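Local coordinates for protein exodeoxyribonuclease III (Methanosarcina mazei, PDB 5J8N) that probably acts in DNA repair as a magnesium-dependent apurinic/apyrimidinic endonuclease and 3'-5' exonuclease of the ExoIII family, at residues 49-61 / 71-84. The protein carries 3 engineered substitutions. Numbering follows the deposited sequence.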
loop_
_atom_site.group_PDB
_atom_site.type_symbol
_atom_site.label_atom_id
_atom_site.label_comp_id
_atom_site.label_asym_id
_atom_site.label_seq_id
_atom_site.Cartn_x
_atom_site.Cartn_y
_atom_site.Cartn_z
ATOM N N GLU A 49 -7.943 -16.118 -13.378
ATOM C CA GLU A 49 -6.973 -16.807 -12.538
ATOM C C GLU A 49 -6.985 -16.356 -11.105
ATOM O O GLU A 49 -6.483 -17.081 -10.238
ATOM C CB GLU A 49 -5.551 -16.630 -13.083
ATOM C CG GLU A 49 -5.348 -17.153 -14.475
ATOM C CD GLU A 49 -5.752 -16.158 -15.546
ATOM O OE1 GLU A 49 -6.421 -15.146 -15.245
ATOM O OE2 GLU A 49 -5.386 -16.388 -16.706
ATOM N N VAL A 50 -7.509 -15.154 -10.883
ATOM C CA VAL A 50 -7.593 -14.537 -9.572
ATOM C C VAL A 50 -8.922 -14.898 -8.942
ATOM O O VAL A 50 -8.984 -15.126 -7.738
ATOM C CB VAL A 50 -7.417 -12.971 -9.659
ATOM C CG1 VAL A 50 -7.969 -12.288 -8.472
ATOM C CG2 VAL A 50 -5.951 -12.621 -9.837
ATOM N N LYS A 51 -9.964 -14.976 -9.772
ATOM C CA LYS A 51 -11.333 -15.181 -9.290
ATOM C C LYS A 51 -11.422 -16.332 -8.307
ATOM O O LYS A 51 -11.724 -16.136 -7.122
ATOM C CB LYS A 51 -12.280 -15.424 -10.455
ATOM C CG LYS A 51 -12.777 -14.161 -11.103
ATOM C CD LYS A 51 -13.485 -14.477 -12.405
ATOM C CE LYS A 51 -14.251 -13.281 -12.929
ATOM N NZ LYS A 51 -14.715 -13.503 -14.328
ATOM N N ASN A 52 -11.129 -17.532 -8.786
ATOM C CA ASN A 52 -11.224 -18.688 -7.916
ATOM C C ASN A 52 -9.863 -19.278 -7.595
ATOM O O ASN A 52 -9.547 -20.417 -7.949
ATOM C CB ASN A 52 -12.150 -19.740 -8.530
ATOM C CG ASN A 52 -13.616 -19.326 -8.474
ATOM O OD1 ASN A 52 -14.259 -19.420 -7.425
ATOM N ND2 ASN A 52 -14.138 -18.835 -9.595
ATOM N N ILE A 53 -9.061 -18.456 -6.928
ATOM C CA ILE A 53 -7.912 -18.910 -6.170
ATOM C C ILE A 53 -8.477 -19.802 -5.090
ATOM O O ILE A 53 -9.623 -19.609 -4.698
ATOM C CB ILE A 53 -7.147 -17.736 -5.568
ATOM C CG1 ILE A 53 -6.555 -16.900 -6.690
ATOM C CG2 ILE A 53 -6.045 -18.213 -4.646
ATOM C CD1 ILE A 53 -5.435 -17.572 -7.388
ATOM N N GLN A 54 -7.687 -20.785 -4.653
ATOM C CA GLN A 54 -8.043 -21.720 -3.596
ATOM C C GLN A 54 -7.163 -21.497 -2.353
ATOM O O GLN A 54 -5.956 -21.230 -2.468
ATOM C CB GLN A 54 -7.917 -23.179 -4.079
ATOM C CG GLN A 54 -6.688 -23.504 -4.952
ATOM C CD GLN A 54 -6.683 -22.811 -6.328
ATOM O OE1 GLN A 54 -7.672 -22.862 -7.068
ATOM N NE2 GLN A 54 -5.574 -22.146 -6.657
ATOM N N GLY A 55 -7.779 -21.625 -1.178
ATOM C CA GLY A 55 -7.138 -21.372 0.102
ATOM C C GLY A 55 -7.041 -19.886 0.447
ATOM O O GLY A 55 -6.468 -19.568 1.479
ATOM N N TYR A 56 -7.553 -19.007 -0.422
ATOM C CA TYR A 56 -7.637 -17.556 -0.109
ATOM C C TYR A 56 -9.052 -17.025 -0.322
ATOM O O TYR A 56 -9.714 -17.435 -1.251
ATOM C CB TYR A 56 -6.700 -16.710 -0.956
ATOM C CG TYR A 56 -5.240 -16.808 -0.602
ATOM C CD1 TYR A 56 -4.671 -15.939 0.318
ATOM C CD2 TYR A 56 -4.429 -17.748 -1.240
ATOM C CE1 TYR A 56 -3.277 -15.993 0.641
ATOM C CE2 TYR A 56 -3.061 -17.827 -0.912
ATOM C CZ TYR A 56 -2.500 -16.942 0.011
ATOM O OH TYR A 56 -1.155 -17.050 0.315
ATOM N N TYR A 57 -9.474 -16.152 0.566
ATOM C CA TYR A 57 -10.606 -15.262 0.331
ATOM C C TYR A 57 -10.051 -14.099 -0.456
ATOM O O TYR A 57 -8.897 -13.699 -0.254
ATOM C CB TYR A 57 -11.221 -14.794 1.640
ATOM C CG TYR A 57 -11.818 -15.946 2.423
ATOM C CD1 TYR A 57 -13.146 -16.331 2.217
ATOM C CD2 TYR A 57 -11.066 -16.653 3.369
ATOM C CE1 TYR A 57 -13.697 -17.385 2.904
ATOM C CE2 TYR A 57 -11.626 -17.721 4.071
ATOM C CZ TYR A 57 -12.940 -18.081 3.815
ATOM O OH TYR A 57 -13.507 -19.131 4.492
ATOM N N ASN A 58 -10.858 -13.501 -1.329
ATOM C CA ASN A 58 -10.382 -12.287 -1.978
ATOM C C ASN A 58 -11.480 -11.247 -2.098
ATOM O O ASN A 58 -12.655 -11.610 -2.216
ATOM C CB ASN A 58 -9.800 -12.605 -3.367
ATOM C CG ASN A 58 -10.852 -12.931 -4.389
ATOM O OD1 ASN A 58 -11.362 -12.037 -5.072
ATOM N ND2 ASN A 58 -11.254 -14.201 -4.461
ATOM N N TYR A 59 -11.046 -9.986 -2.044
ATOM C CA TYR A 59 -11.980 -8.831 -2.039
ATOM C C TYR A 59 -11.372 -7.736 -2.861
ATOM O O TYR A 59 -10.192 -7.428 -2.685
ATOM C CB TYR A 59 -12.243 -8.340 -0.603
ATOM C CG TYR A 59 -12.677 -9.501 0.279
ATOM C CD1 TYR A 59 -13.972 -9.948 0.253
ATOM C CD2 TYR A 59 -11.746 -10.182 1.048
ATOM C CE1 TYR A 59 -14.348 -11.059 1.011
ATOM C CE2 TYR A 59 -12.122 -11.262 1.767
ATOM C CZ TYR A 59 -13.378 -11.689 1.773
ATOM O OH TYR A 59 -13.753 -12.831 2.464
ATOM N N PHE A 60 -12.138 -7.125 -3.759
ATOM C CA PHE A 60 -11.621 -6.103 -4.653
ATOM C C PHE A 60 -12.545 -4.916 -4.693
ATOM O O PHE A 60 -13.807 -5.097 -4.569
ATOM C CB PHE A 60 -11.497 -6.645 -6.102
ATOM C CG PHE A 60 -10.267 -7.483 -6.319
ATOM C CD1 PHE A 60 -10.266 -8.833 -5.980
ATOM C CD2 PHE A 60 -9.076 -6.875 -6.740
ATOM C CE1 PHE A 60 -9.074 -9.590 -6.165
ATOM C CE2 PHE A 60 -7.902 -7.612 -6.947
ATOM C CZ PHE A 60 -7.917 -8.976 -6.651
ATOM N N VAL A 61 -11.969 -3.751 -4.950
ATOM C CA VAL A 61 -12.790 -2.558 -5.259
ATOM C C VAL A 61 -12.240 -1.987 -6.548
ATOM O O VAL A 61 -11.004 -1.949 -6.769
ATOM C CB VAL A 61 -12.783 -1.543 -4.111
ATOM C CG1 VAL A 61 -11.463 -0.970 -3.856
ATOM C CG2 VAL A 61 -13.837 -0.409 -4.378
ATOM N N VAL A 71 -8.016 -1.634 -5.950
ATOM C CA VAL A 71 -7.188 -2.369 -4.976
ATOM C C VAL A 71 -7.854 -3.688 -4.603
ATOM O O VAL A 71 -9.070 -3.836 -4.778
ATOM C CB VAL A 71 -6.904 -1.572 -3.674
ATOM C CG1 VAL A 71 -6.196 -0.267 -3.946
ATOM C CG2 VAL A 71 -8.173 -1.320 -2.856
ATOM N N GLY A 72 -7.062 -4.655 -4.125
ATOM C CA GLY A 72 -7.653 -5.923 -3.696
ATOM C C GLY A 72 -6.824 -6.518 -2.567
ATOM O O GLY A 72 -5.621 -6.236 -2.423
ATOM N N THR A 73 -7.494 -7.340 -1.782
ATOM C CA THR A 73 -6.885 -8.031 -0.645
ATOM C C THR A 73 -7.268 -9.483 -0.707
ATOM O O THR A 73 -8.420 -9.851 -0.801
ATOM C CB THR A 73 -7.384 -7.428 0.673
ATOM O OG1 THR A 73 -6.903 -6.094 0.740
ATOM C CG2 THR A 73 -6.887 -8.212 1.901
ATOM N N PHE A 74 -6.240 -10.324 -0.638
ATOM C CA PHE A 74 -6.369 -11.774 -0.457
ATOM C C PHE A 74 -5.978 -12.163 0.948
ATOM O O PHE A 74 -4.965 -11.678 1.448
ATOM C CB PHE A 74 -5.422 -12.522 -1.410
ATOM C CG PHE A 74 -5.656 -12.253 -2.860
ATOM C CD1 PHE A 74 -5.107 -11.106 -3.472
ATOM C CD2 PHE A 74 -6.371 -13.157 -3.618
ATOM C CE1 PHE A 74 -5.295 -10.883 -4.849
ATOM C CE2 PHE A 74 -6.587 -12.941 -4.982
ATOM C CZ PHE A 74 -6.024 -11.793 -5.577
ATOM N N SER A 75 -6.720 -13.065 1.584
ATOM C CA SER A 75 -6.299 -13.521 2.910
ATOM C C SER A 75 -6.712 -14.944 3.110
ATOM O O SER A 75 -7.789 -15.410 2.704
ATOM C CB SER A 75 -6.826 -12.610 4.062
ATOM O OG SER A 75 -8.216 -12.495 4.027
ATOM N N LYS A 76 -5.864 -15.660 3.847
ATOM C CA LYS A 76 -6.190 -17.035 4.192
ATOM C C LYS A 76 -7.387 -17.114 5.151
ATOM O O LYS A 76 -8.183 -18.049 5.051
ATOM C CB LYS A 76 -4.969 -17.754 4.826
ATOM C CG LYS A 76 -3.814 -17.886 3.841
ATOM C CD LYS A 76 -2.688 -18.771 4.420
ATOM C CE LYS A 76 -1.516 -18.866 3.456
ATOM N NZ LYS A 76 -0.548 -19.909 3.956
ATOM N N ASN A 77 -7.485 -16.137 6.049
ATOM C CA ASN A 77 -8.610 -16.047 6.989
ATOM C C ASN A 77 -9.702 -15.111 6.449
ATOM O O ASN A 77 -9.390 -14.114 5.804
ATOM C CB ASN A 77 -8.135 -15.542 8.346
ATOM C CG ASN A 77 -7.280 -16.573 9.096
ATOM O OD1 ASN A 77 -7.380 -17.770 8.860
ATOM N ND2 ASN A 77 -6.450 -16.085 9.993
ATOM N N LYS A 78 -10.956 -15.434 6.769
ATOM C CA LYS A 78 -12.077 -14.600 6.332
ATOM C C LYS A 78 -12.145 -13.369 7.222
ATOM O O LYS A 78 -12.136 -13.483 8.428
ATOM C CB LYS A 78 -13.408 -15.362 6.406
ATOM C CG LYS A 78 -14.552 -14.557 5.775
ATOM C CD LYS A 78 -15.926 -15.114 6.141
ATOM C CE LYS A 78 -16.123 -16.474 5.557
ATOM N NZ LYS A 78 -17.567 -16.854 5.707
ATOM N N PRO A 79 -12.193 -12.194 6.606
ATOM C CA PRO A 79 -12.404 -11.002 7.418
ATOM C C PRO A 79 -13.690 -11.031 8.195
ATOM O O PRO A 79 -14.680 -11.602 7.735
ATOM C CB PRO A 79 -12.518 -9.873 6.395
ATOM C CG PRO A 79 -11.970 -10.405 5.120
ATOM C CD PRO A 79 -12.122 -11.891 5.169
ATOM N N ILE A 80 -13.715 -10.360 9.339
ATOM C CA ILE A 80 -14.961 -10.184 10.071
ATOM C C ILE A 80 -15.759 -8.956 9.640
ATOM O O ILE A 80 -16.909 -8.817 10.031
ATOM C CB ILE A 80 -14.732 -10.117 11.609
ATOM C CG1 ILE A 80 -13.886 -8.919 11.982
ATOM C CG2 ILE A 80 -13.975 -11.365 12.092
ATOM C CD1 ILE A 80 -13.607 -8.888 13.533
ATOM N N LYS A 81 -15.154 -8.088 8.839
ATOM C CA LYS A 81 -15.827 -6.881 8.284
ATOM C C LYS A 81 -15.077 -6.488 7.036
ATOM O O LYS A 81 -13.843 -6.596 6.963
ATOM C CB LYS A 81 -15.814 -5.726 9.306
ATOM C CG LYS A 81 -16.675 -4.531 8.933
ATOM C CD LYS A 81 -16.751 -3.487 10.098
ATOM C CE LYS A 81 -18.204 -3.055 10.297
ATOM N NZ LYS A 81 -18.822 -2.515 9.032
ATOM N N LEU A 82 -15.854 -6.023 6.067
ATOM C CA LEU A 82 -15.356 -5.617 4.767
ATOM C C LEU A 82 -15.982 -4.253 4.462
ATOM O O LEU A 82 -17.226 -4.160 4.486
ATOM C CB LEU A 82 -15.759 -6.665 3.695
ATOM C CG LEU A 82 -15.559 -6.230 2.240
ATOM C CD1 LEU A 82 -14.069 -6.132 1.929
ATOM C CD2 LEU A 82 -16.243 -7.295 1.411
ATOM N N GLU A 83 -15.154 -3.246 4.160
ATOM C CA GLU A 83 -15.700 -1.956 3.746
ATOM C C GLU A 83 -14.898 -1.407 2.598
ATOM O O GLU A 83 -13.654 -1.345 2.658
ATOM C CB GLU A 83 -15.725 -0.941 4.910
ATOM C CG GLU A 83 -16.562 -1.435 6.049
ATOM C CD GLU A 83 -16.793 -0.393 7.124
ATOM O OE1 GLU A 83 -16.271 0.722 6.997
ATOM O OE2 GLU A 83 -17.517 -0.693 8.086
ATOM N N LYS A 84 -15.634 -1.092 1.546
ATOM C CA LYS A 84 -15.034 -0.545 0.353
ATOM C C LYS A 84 -15.258 0.940 0.450
ATOM O O LYS A 84 -16.393 1.421 0.350
ATOM C CB LYS A 84 -15.649 -1.174 -0.897
ATOM C CG LYS A 84 -15.343 -2.664 -0.985
ATOM C CD LYS A 84 -16.136 -3.360 -2.069
ATOM C CE LYS A 84 -15.738 -4.833 -2.172
ATOM N NZ LYS A 84 -16.431 -5.564 -3.288
HETATM O O HOH W 1 -7.514 -20.339 3.626
HETATM O O HOH W 2 -15.195 -8.264 -3.494
#
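Strands 57-61 and 71-75 run antiparallel, their axes 4.6 Å apart at closest approach. Y57 with S75, Y59 with T73 and V61 with V71 are hydrogen-bonded pairs. N58 faces F74 and F60 faces G72 in non-hydrogen-bonded pairs between them. F60 and F74 meet offset edge-to-face, with ring planes at 86°. The F60 edge turns toward the F74 face, and F60 CZ lies 3.6 Å from F74 CZ. G72 CA lies over one face of the F60 ring in a CH-pi contact, 3.9 Å from the ring centroid. V50 CG1, from the end of helix 48-51, reaches the F74 edge at 3.5 Å from F74 CZ. L26 of helix 22-27 also touches F74. The two strands form a beta hairpin at the margin of one sheet of the DNase I-like fold. Strand 71-75 continues the sheet into strand 33-37, while 57-61 is its outermost strand within the chain. V71 lies close to Y111, a predicted active-site residue. On the side of Y57, Y59 and V61, the chain after the hairpin folds back. K78 CB lies over the Y57 ring, 3.8 Å from its centroid. K78 CG is anti to the backbone N (chi1 -172°), and the bend at chi3 brings CE back to Y57 CE1. Replacing Y57 by alanine would probably strip K78 of this aromatic support and let its chain swing away. P79 and L82 approach the Y59 ring from the same side, P79 at its hydroxyl end and L82 nearer CB: P79 CD is 3.3 Å from Y59 OH, and L82 CD2 touches Y59 CD1. V61 and V71 lie side by side, pointing the same way, with V61 CG1 packed tightly at 3.5 Å from V71 CG2.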